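Long-range contacts in secreted protein (Kutzneria albida DSM 43870, PDB 5M6Q), which is a microbial transglutaminase that probably joins glutamine side chains of proteins to primary amines such as lysine by acyl transfer: residues 63-67 against 106-112; 120-126 against 218-224; 11-16 against 196-201. All blocks are in the same frame, centred on the assembly; numbering follows the deposited sequence.

Contact 1. Residues 63-67 against 106-112; sequences LNLSF and LKNVVKA. With MES (2-(N-morpholino)-ethanesulfonic acid), chain C.
N108 donates through ND2 to O of N64 at 2.9 Å, and the geometry is well defined at both ends. The acceptor lies near the amide plane of N108, the donor sits in the carbonyl plane of N64 on a lone pair, and the N-H...O angle is 158°. With CG anti to its carbonyl carbon (chi1 -46°), N108 turns its amide to this oxygen, while its CB rests 3.7 Å from CB of N64. L65 divides its methyls between two neighbours: CD1 touches CB of A112 at 3.8 Å, and CD2 meets CG2 of V109 at 3.7 Å. Further along, CZ of F67 comes within 4.0 Å of CD1 of L106. These apolar contacts pack the weakly bonded helix 109-112 on L65, and the loop before it on F67 of strand 66-67, an outermost strand of the antiparallel sheet of this microbial transglutaminase, with L80 of helix 70-84 on L65 and V76 on F67 and L106. Toward the bound MES, probably from the crystallisation liquor, K111 crosses N64 at about a right angle and places CD 3.5 Å from ND2 of N64. Its NZ then binds O1S of the sulfonate at 2.9 Å; the approach of N64 ND2 to that oxygen is too short to be trusted. In the second shell, Q156 NE2 bonds to O of K107 and weakly to O of N64, and Y93 OH bonds to O of V109.

Contact 2. Residues 120-126 against 218-224; sequences AKLKASI and TVAFAKK
K123 and A222 form a hydrogen-bonded pair of antiparallel strands 122-126 and 218-223, whose short axes make an angle of 139°, part of the single antiparallel sheet of this transglutaminase. The tight part is the backbone: A222 N reaches O of K123 and S125 N reaches O of A220, each at 2.7 Å, both nearly along the C=O axis, the first with an N-H...O angle of 171°. On the buried face carrying L122, A124, V219 and F221, CB of L122 lies 4.0 Å from CD1 of F221, and CB of A124 4.0 Å from CG1 of V219. Helix 70-84 covers this face: L80 packs on V219 and V84 on F221, while N81 and Q77 satisfy the backbone N and O of A124. On the other face, OG of S125 approaches CB of A222. The end toward solvent has fewer apolar contacts; there K224 N still bonds to O of K121 at 2.9 Å. The lysine chain, extended beyond CG, runs past K121 and brings NZ to O of A120 at 2.9 Å, 37° above the carbonyl plane, and to a water that also binds O of L122. Cut back to an alanine, this position is likely to leave the A120 carbonyl without its ammonium partner and the water with one contact fewer. At this end, NZ of K121 and NZ of K223 stand 5.1 Å apart, like charges not in contact.

Contact 3. Residues 11-16 against 196-201; sequences RSYRTW and VVYQST
The W16 indole meets Q199 at its edge: OE1 of Q199 lies near the ring plane, 3.3 Å from NE1 in a weak bond, and O of V197 occupies the edge too. The ring and the amide are turned 46° against each other. OE1 of Q199 also sits at the edge of the R14 guanidinium, 2.7 Å from NH1, but the N-H...O angle of 126° makes this bond weak; firmer hydrogen bonds tie R14 NH1 and Q199 NE2 to O of P5. On the sheet's other face, CG2 of T15 lies at the edge of the Y198 ring, 3.8 Å from CD1, and also at the edge of the Y13 ring. One face of the Y198 ring has O of V196 over its centre, and Y13 stacks on H204. These side chains alternate along an antiparallel pair that sets strand 13-16 at the rim of the sheet. R14 and Q199 exchange backbone bonds, R14 N to O of Q199 at 2.8 Å and Q199 N to O of R14 at 2.9 Å; W16 and V197 do likewise. At the neighbouring position, T201 N binds O of S12 at 2.9 Å. With OG1 set between its backbone N and carbonyl carbon (chi1 67°), T201 N-caps helix 202-205 through H204 N.

In the fold
Starting at the N terminus, residues 11-16 open contact 3, which closes only when the chain returns at 196-201. All of contact 1 falls within that long excursion, its two segments separated by a largely helical connection. Contact 2 opens just after contact 1 closes, but its second segment comes beyond 201, so contacts 2 and 3 cross along the chain. In the sheet, contact 3 holds strand 13-17 at one margin and contact 1 involves strand 66-67 at the other, the centres of contacts 1 and 3 being about 29 Å apart. Contact 2 joins strands 122-131 and 214-223, and touches contact 1 where L65 O lies 2.8 Å from V219 N, a probable hydrogen bond.

Contact 1. Residues 63-67 against 106-112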
loop_
_atom_site.group_PDB
_atom_site.type_symbol
_atom_site.label_atom_id
_atom_site.label_comp_id
_atom_site.label_asym_id
_atom_site.label_seq_id
_atom_site.Cartn_x
_atom_site.Cartn_y
_atom_site.Cartn_z
ATOM N N LEU A 63 6.101 4.418 2.906
ATOM C CA LEU A 63 6.639 3.070 3.054
ATOM C C LEU A 63 7.135 2.806 4.469
ATOM O O LEU A 63 7.786 1.795 4.718
ATOM C CB LEU A 63 7.766 2.845 2.045
ATOM C CG LEU A 63 7.314 3.047 0.595
ATOM C CD1 LEU A 63 8.465 2.823 -0.394
ATOM C CD2 LEU A 63 6.153 2.114 0.249
ATOM N N ASN A 64 6.788 3.718 5.379
ATOM C CA ASN A 64 7.240 3.710 6.778
ATOM C C ASN A 64 7.048 2.382 7.495
ATOM O O ASN A 64 7.881 1.964 8.294
ATOM C CB ASN A 64 6.482 4.776 7.594
ATOM C CG ASN A 64 6.534 6.144 6.970
ATOM O OD1 ASN A 64 5.501 6.795 6.789
ATOM N ND2 ASN A 64 7.739 6.607 6.656
ATOM N N LEU A 65 5.894 1.774 7.255
ATOM C CA LEU A 65 5.462 0.586 7.977
ATOM C C LEU A 65 5.298 -0.545 6.986
ATOM O O LEU A 65 4.174 -0.887 6.607
ATOM C CB LEU A 65 4.147 0.837 8.724
ATOM C CG LEU A 65 4.097 1.898 9.832
ATOM C CD1 LEU A 65 2.694 1.930 10.431
ATOM C CD2 LEU A 65 5.169 1.683 10.939
ATOM N N SER A 66 6.430 -1.114 6.571
ATOM C CA SER A 66 6.465 -2.166 5.549
ATOM C C SER A 66 6.915 -3.483 6.156
ATOM O O SER A 66 7.858 -3.509 6.939
ATOM C CB SER A 66 7.404 -1.789 4.398
ATOM O OG SER A 66 6.911 -0.678 3.676
ATOM N N PHE A 67 6.286 -4.581 5.741
ATOM C CA PHE A 67 6.553 -5.879 6.360
ATOM C C PHE A 67 6.710 -7.002 5.325
ATOM O O PHE A 67 6.165 -6.925 4.228
ATOM C CB PHE A 67 5.429 -6.201 7.360
ATOM C CG PHE A 67 5.184 -5.100 8.340
ATOM C CD1 PHE A 67 6.005 -4.950 9.449
ATOM C CD2 PHE A 67 4.168 -4.188 8.146
ATOM C CE1 PHE A 67 5.797 -3.927 10.350
ATOM C CE2 PHE A 67 3.965 -3.157 9.042
ATOM C CZ PHE A 67 4.775 -3.027 10.142
ATOM N N LEU A 106 8.230 -1.530 16.828
ATOM C CA LEU A 106 8.388 -1.148 15.423
ATOM C C LEU A 106 9.083 0.194 15.215
ATOM O O LEU A 106 9.080 1.036 16.101
ATOM C CB LEU A 106 7.025 -1.090 14.750
ATOM C CG LEU A 106 6.247 -2.405 14.748
ATOM C CD1 LEU A 106 4.941 -2.222 14.009
ATOM C CD2 LEU A 106 7.088 -3.478 14.113
ATOM N N LYS A 107 9.645 0.398 14.025
ATOM C CA LYS A 107 10.159 1.707 13.646
ATOM C C LYS A 107 9.105 2.482 12.865
ATOM O O LYS A 107 8.289 1.877 12.168
ATOM C CB LYS A 107 11.440 1.552 12.832
ATOM C CG LYS A 107 12.496 0.759 13.604
ATOM C CD LYS A 107 13.907 1.059 13.128
ATOM C CE LYS A 107 14.941 0.894 14.260
ATOM N NZ LYS A 107 14.950 -0.487 14.815
ATOM N N ASN A 108 9.094 3.807 13.033
ATOM C CA ASN A 108 8.324 4.738 12.182
ATOM C C ASN A 108 6.832 4.801 12.443
ATOM O O ASN A 108 6.102 5.360 11.638
ATOM C CB ASN A 108 8.515 4.406 10.699
ATOM C CG ASN A 108 9.960 4.178 10.341
ATOM O OD1 ASN A 108 10.829 4.943 10.742
ATOM N ND2 ASN A 108 10.230 3.106 9.587
ATOM N N VAL A 109 6.369 4.237 13.551
ATOM C CA VAL A 109 4.939 4.218 13.836
ATOM C C VAL A 109 4.426 5.619 14.144
ATOM O O VAL A 109 3.339 6.000 13.718
ATOM C CB VAL A 109 4.621 3.256 14.996
ATOM C CG1 VAL A 109 3.120 3.232 15.253
ATOM C CG2 VAL A 109 5.153 1.858 14.670
ATOM N N VAL A 110 5.216 6.396 14.878
ATOM C CA VAL A 110 4.798 7.748 15.229
ATOM C C VAL A 110 4.748 8.613 13.972
ATOM O O VAL A 110 3.790 9.342 13.743
ATOM C CB VAL A 110 5.723 8.371 16.306
ATOM C CG1 VAL A 110 5.295 9.806 16.598
ATOM C CG2 VAL A 110 5.695 7.531 17.581
ATOM N N LYS A 111 5.774 8.510 13.148
ATOM C CA LYS A 111 5.837 9.239 11.888
ATOM C C LYS A 111 4.658 8.911 10.950
ATOM O O LYS A 111 4.258 9.740 10.123
ATOM C CB LYS A 111 7.170 8.928 11.198
ATOM C CG LYS A 111 7.522 9.843 10.036
ATOM C CD LYS A 111 8.355 9.129 8.961
ATOM C CE LYS A 111 9.790 8.886 9.406
ATOM N NZ LYS A 111 10.663 8.393 8.286
ATOM N N ALA A 112 4.104 7.703 11.079
ATOM C CA ALA A 112 3.066 7.230 10.161
ATOM C C ALA A 112 1.768 8.011 10.306
ATOM O O ALA A 112 1.010 8.121 9.354
ATOM C CB ALA A 112 2.805 5.745 10.367
HETATM O O1 MES C . 11.505 7.750 -0.233
HETATM C C2 MES C . 11.278 8.443 0.994
HETATM C C3 MES C . 11.948 7.711 2.156
HETATM N N4 MES C . 11.491 6.329 2.124
HETATM C C5 MES C . 11.598 5.587 0.869
HETATM C C6 MES C . 10.947 6.434 -0.217
HETATM C C7 MES C . 11.632 5.559 3.349
HETATM C C8 MES C . 10.617 6.090 4.364
HETATM S S MES C . 10.866 5.291 5.809
HETATM O O1S MES C . 10.055 5.911 6.895
HETATM O O2S MES C . 10.492 3.870 5.641
HETATM O O3S MES C . 12.312 5.315 6.151
#

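Contact 2. Residues 120-126 against 218-224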
loop_
_atom_site.group_PDB
_atom_site.type_symbol
_atom_site.label_atom_id
_atom_site.label_comp_id
_atom_site.label_asym_id
_atom_site.label_seq_id
_atom_site.Cartn_x
_atom_site.Cartn_y
_atom_site.Cartn_z
ATOM N N ALA A 120 -10.188 10.584 14.203
ATOM C CA ALA A 120 -11.499 9.985 13.964
ATOM C C ALA A 120 -11.779 9.789 12.465
ATOM O O ALA A 120 -12.652 9.002 12.088
ATOM C CB ALA A 120 -12.578 10.829 14.585
ATOM N N LYS A 121 -11.043 10.508 11.619
ATOM C CA LYS A 121 -11.191 10.396 10.171
ATOM C C LYS A 121 -10.176 9.429 9.532
ATOM O O LYS A 121 -10.044 9.390 8.318
ATOM C CB LYS A 121 -11.037 11.771 9.521
ATOM C CG LYS A 121 -12.039 12.836 9.968
ATOM C CD LYS A 121 -11.690 14.177 9.319
ATOM C CE LYS A 121 -12.723 15.268 9.615
ATOM N NZ LYS A 121 -12.294 16.569 9.010
ATOM N N LEU A 122 -9.441 8.672 10.340
ATOM C CA LEU A 122 -8.383 7.835 9.781
ATOM C C LEU A 122 -8.692 6.361 9.889
ATOM O O LEU A 122 -9.400 5.924 10.798
ATOM C CB LEU A 122 -7.044 8.119 10.472
ATOM C CG LEU A 122 -6.479 9.519 10.233
ATOM C CD1 LEU A 122 -5.277 9.729 11.109
ATOM C CD2 LEU A 122 -6.135 9.756 8.744
ATOM N N LYS A 123 -8.151 5.593 8.951
ATOM C CA LYS A 123 -8.161 4.146 9.062
ATOM C C LYS A 123 -6.842 3.604 8.528
ATOM O O LYS A 123 -6.296 4.122 7.550
ATOM C CB LYS A 123 -9.334 3.540 8.295
ATOM C CG LYS A 123 -9.360 3.948 6.843
ATOM C CD LYS A 123 -10.134 2.974 5.987
ATOM C CE LYS A 123 -10.430 3.581 4.612
ATOM N NZ LYS A 123 -11.056 2.581 3.695
ATOM N N ALA A 124 -6.328 2.568 9.176
ATOM C CA ALA A 124 -5.144 1.885 8.684
ATOM C C ALA A 124 -5.516 0.999 7.495
ATOM O O ALA A 124 -6.460 0.220 7.568
ATOM C CB ALA A 124 -4.508 1.075 9.788
ATOM N N SER A 125 -4.782 1.141 6.396
ATOM C CA SER A 125 -5.053 0.396 5.178
ATOM C C SER A 125 -3.791 -0.318 4.741
ATOM O O SER A 125 -2.719 -0.002 5.228
ATOM C CB SER A 125 -5.560 1.323 4.081
ATOM O OG SER A 125 -6.819 1.854 4.445
ATOM N N ILE A 126 -3.928 -1.295 3.849
ATOM C CA ILE A 126 -2.798 -2.116 3.411
ATOM C C ILE A 126 -2.643 -2.018 1.905
ATOM O O ILE A 126 -3.626 -1.976 1.157
ATOM C CB ILE A 126 -2.959 -3.590 3.838
ATOM C CG1 ILE A 126 -2.897 -3.712 5.357
ATOM C CG2 ILE A 126 -1.896 -4.511 3.181
ATOM C CD1 ILE A 126 -3.102 -5.125 5.848
ATOM N N THR A 218 2.434 -3.210 3.332
ATOM C CA THR A 218 2.651 -1.912 3.943
ATOM C C THR A 218 1.367 -1.397 4.527
ATOM O O THR A 218 0.301 -1.517 3.928
ATOM C CB THR A 218 3.208 -0.908 2.909
ATOM O OG1 THR A 218 4.441 -1.418 2.393
ATOM C CG2 THR A 218 3.440 0.473 3.535
ATOM N N VAL A 219 1.476 -0.846 5.722
ATOM C CA VAL A 219 0.336 -0.282 6.413
ATOM C C VAL A 219 0.473 1.218 6.378
ATOM O O VAL A 219 1.543 1.749 6.672
ATOM C CB VAL A 219 0.256 -0.798 7.860
ATOM C CG1 VAL A 219 -0.999 -0.263 8.536
ATOM C CG2 VAL A 219 0.297 -2.306 7.891
ATOM N N ALA A 220 -0.602 1.903 6.020
ATOM C CA ALA A 220 -0.599 3.359 5.984
ATOM C C ALA A 220 -1.975 3.862 6.368
ATOM O O ALA A 220 -2.976 3.149 6.221
ATOM C CB ALA A 220 -0.208 3.877 4.591
ATOM N N PHE A 221 -2.037 5.091 6.862
ATOM C CA PHE A 221 -3.315 5.678 7.198
ATOM C C PHE A 221 -3.990 6.229 5.968
ATOM O O PHE A 221 -3.393 6.945 5.172
ATOM C CB PHE A 221 -3.155 6.758 8.273
ATOM C CG PHE A 221 -3.004 6.182 9.646
ATOM C CD1 PHE A 221 -4.055 5.500 10.229
ATOM C CD2 PHE A 221 -1.802 6.271 10.331
ATOM C CE1 PHE A 221 -3.930 4.949 11.478
ATOM C CE2 PHE A 221 -1.670 5.724 11.592
ATOM C CZ PHE A 221 -2.736 5.054 12.164
ATOM N N ALA A 222 -5.236 5.833 5.795
ATOM C CA ALA A 222 -6.075 6.402 4.760
ATOM C C ALA A 222 -7.073 7.331 5.438
ATOM O O ALA A 222 -7.401 7.160 6.610
ATOM C CB ALA A 222 -6.791 5.309 3.963
ATOM N N LYS A 223 -7.559 8.319 4.706
ATOM C CA LYS A 223 -8.624 9.152 5.238
ATOM C C LYS A 223 -9.977 8.569 4.809
ATOM O O LYS A 223 -10.202 8.330 3.626
ATOM C CB LYS A 223 -8.459 10.587 4.759
ATOM C CG LYS A 223 -9.530 11.520 5.285
ATOM C CD LYS A 223 -9.387 12.915 4.703
ATOM C CE LYS A 223 -10.674 13.710 4.875
ATOM N NZ LYS A 223 -10.481 15.110 4.418
ATOM N N LYS A 224 -10.858 8.312 5.777
ATOM C CA LYS A 224 -12.214 7.833 5.501
ATOM C C LYS A 224 -12.992 8.781 4.588
ATOM O O LYS A 224 -12.634 9.951 4.444
ATOM C CB LYS A 224 -12.999 7.659 6.798
ATOM C CG LYS A 224 -12.507 6.576 7.723
ATOM C CD LYS A 224 -13.216 6.716 9.064
ATOM C CE LYS A 224 -12.544 5.904 10.147
ATOM N NZ LYS A 224 -13.150 6.166 11.486
HETATM O O HOH W 1 -10.500 6.692 13.239
#

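Contact 3. Residues 11-16 against 196-201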
loop_
_atom_site.group_PDB
_atom_site.type_symbol
_atom_site.label_atom_id
_atom_site.label_comp_id
_atom_site.label_asym_id
_atom_site.label_seq_id
_atom_site.Cartn_x
_atom_site.Cartn_y
_atom_site.Cartn_z
ATOM N N ARG A 11 -10.818 -17.620 -11.585
ATOM C CA ARG A 11 -10.202 -16.434 -12.174
ATOM C C ARG A 11 -9.091 -15.910 -11.301
ATOM O O ARG A 11 -9.258 -15.779 -10.093
ATOM C CB ARG A 11 -11.240 -15.336 -12.392
ATOM C CG ARG A 11 -12.163 -15.610 -13.549
ATOM C CD ARG A 11 -11.346 -15.907 -14.788
ATOM N NE ARG A 11 -12.184 -16.026 -15.970
ATOM C CZ ARG A 11 -12.158 -15.178 -16.989
ATOM N NH1 ARG A 11 -12.961 -15.373 -18.031
ATOM N NH2 ARG A 11 -11.315 -14.150 -16.971
ATOM N N SER A 12 -7.965 -15.601 -11.923
ATOM C CA SER A 12 -6.829 -15.038 -11.218
ATOM C C SER A 12 -6.898 -13.513 -11.190
ATOM O O SER A 12 -6.284 -12.865 -10.336
ATOM C CB SER A 12 -5.528 -15.473 -11.883
ATOM O OG SER A 12 -5.372 -16.866 -11.786
ATOM N N TYR A 13 -7.615 -12.940 -12.148
ATOM C CA TYR A 13 -7.738 -11.491 -12.209
ATOM C C TYR A 13 -8.905 -11.056 -13.074
ATOM O O TYR A 13 -9.409 -11.832 -13.882
ATOM C CB TYR A 13 -6.449 -10.860 -12.730
ATOM C CG TYR A 13 -6.123 -11.146 -14.177
ATOM C CD1 TYR A 13 -5.472 -12.317 -14.549
ATOM C CD2 TYR A 13 -6.442 -10.226 -15.175
ATOM C CE1 TYR A 13 -5.155 -12.576 -15.881
ATOM C CE2 TYR A 13 -6.128 -10.474 -16.509
ATOM C CZ TYR A 13 -5.485 -11.646 -16.854
ATOM O OH TYR A 13 -5.172 -11.879 -18.176
ATOM N N ARG A 14 -9.327 -9.812 -12.871
ATOM C CA ARG A 14 -10.312 -9.149 -13.710
ATOM C C ARG A 14 -9.737 -7.825 -14.198
ATOM O O ARG A 14 -9.094 -7.100 -13.424
ATOM C CB ARG A 14 -11.616 -8.925 -12.939
ATOM C CG ARG A 14 -12.695 -8.190 -13.720
ATOM C CD ARG A 14 -13.876 -7.838 -12.830
ATOM N NE ARG A 14 -14.620 -9.022 -12.409
ATOM C CZ ARG A 14 -14.983 -9.297 -11.155
ATOM N NH1 ARG A 14 -14.700 -8.462 -10.154
ATOM N NH2 ARG A 14 -15.654 -10.410 -10.901
ATOM N N THR A 15 -9.923 -7.519 -15.480
ATOM C CA THR A 15 -9.420 -6.263 -16.027
ATOM C C THR A 15 -10.506 -5.191 -16.112
ATOM O O THR A 15 -11.675 -5.478 -16.377
ATOM C CB THR A 15 -8.793 -6.441 -17.418
ATOM O OG1 THR A 15 -9.760 -6.963 -18.322
ATOM C CG2 THR A 15 -7.623 -7.400 -17.364
ATOM N N TRP A 16 -10.101 -3.949 -15.872
ATOM C CA TRP A 16 -11.014 -2.813 -15.824
ATOM C C TRP A 16 -10.567 -1.698 -16.759
ATOM O O TRP A 16 -9.411 -1.282 -16.706
ATOM C CB TRP A 16 -11.097 -2.266 -14.404
ATOM C CG TRP A 16 -11.769 -3.177 -13.441
ATOM C CD1 TRP A 16 -11.247 -4.294 -12.872
ATOM C CD2 TRP A 16 -13.091 -3.039 -12.924
ATOM N NE1 TRP A 16 -12.156 -4.861 -12.016
ATOM C CE2 TRP A 16 -13.303 -4.115 -12.041
ATOM C CE3 TRP A 16 -14.118 -2.109 -13.124
ATOM C CZ2 TRP A 16 -14.494 -4.291 -11.366
ATOM C CZ3 TRP A 16 -15.301 -2.278 -12.445
ATOM C CH2 TRP A 16 -15.484 -3.361 -11.573
ATOM N N VAL A 196 -4.610 0.199 -17.799
ATOM C CA VAL A 196 -5.665 -0.757 -17.484
ATOM C C VAL A 196 -5.561 -1.065 -16.008
ATOM O O VAL A 196 -4.464 -1.318 -15.527
ATOM C CB VAL A 196 -5.537 -2.064 -18.307
ATOM C CG1 VAL A 196 -6.640 -3.044 -17.921
ATOM C CG2 VAL A 196 -5.541 -1.760 -19.800
ATOM N N VAL A 197 -6.694 -1.067 -15.305
ATOM C CA VAL A 197 -6.744 -1.446 -13.895
ATOM C C VAL A 197 -6.960 -2.947 -13.746
ATOM O O VAL A 197 -7.723 -3.560 -14.507
ATOM C CB VAL A 197 -7.823 -0.617 -13.161
ATOM C CG1 VAL A 197 -8.216 -1.233 -11.818
ATOM C CG2 VAL A 197 -7.302 0.784 -12.948
ATOM N N TYR A 198 -6.243 -3.550 -12.799
ATOM C CA TYR A 198 -6.368 -4.981 -12.543
ATOM C C TYR A 198 -6.902 -5.246 -11.152
ATOM O O TYR A 198 -6.540 -4.574 -10.196
ATOM C CB TYR A 198 -5.020 -5.694 -12.667
ATOM C CG TYR A 198 -4.335 -5.533 -13.986
ATOM C CD1 TYR A 198 -5.014 -5.757 -15.189
ATOM C CD2 TYR A 198 -2.992 -5.179 -14.042
ATOM C CE1 TYR A 198 -4.364 -5.617 -16.411
ATOM C CE2 TYR A 198 -2.337 -5.041 -15.251
ATOM C CZ TYR A 198 -3.027 -5.260 -16.430
ATOM O OH TYR A 198 -2.356 -5.122 -17.619
ATOM N N GLN A 199 -7.728 -6.266 -11.042
ATOM C CA GLN A 199 -8.215 -6.741 -9.764
ATOM C C GLN A 199 -7.766 -8.189 -9.681
ATOM O O GLN A 199 -8.303 -9.051 -10.398
ATOM C CB GLN A 199 -9.738 -6.596 -9.669
ATOM C CG GLN A 199 -10.350 -7.172 -8.400
ATOM C CD GLN A 199 -11.866 -7.280 -8.487
ATOM O OE1 GLN A 199 -12.453 -7.056 -9.549
ATOM N NE2 GLN A 199 -12.506 -7.623 -7.367
ATOM N N SER A 200 -6.760 -8.457 -8.850
ATOM C CA SER A 200 -6.118 -9.777 -8.843
ATOM C C SER A 200 -6.239 -10.526 -7.532
ATOM O O SER A 200 -6.433 -9.926 -6.469
ATOM C CB SER A 200 -4.638 -9.641 -9.187
ATOM O OG SER A 200 -4.486 -9.093 -10.479
ATOM N N THR A 201 -6.118 -11.844 -7.606
ATOM C CA THR A 201 -5.841 -12.600 -6.397
ATOM C C THR A 201 -4.446 -12.212 -5.928
ATOM O O THR A 201 -3.617 -11.764 -6.725
ATOM C CB THR A 201 -5.866 -14.108 -6.621
ATOM O OG1 THR A 201 -4.769 -14.448 -7.462
ATOM C CG2 THR A 201 -7.174 -14.571 -7.265
#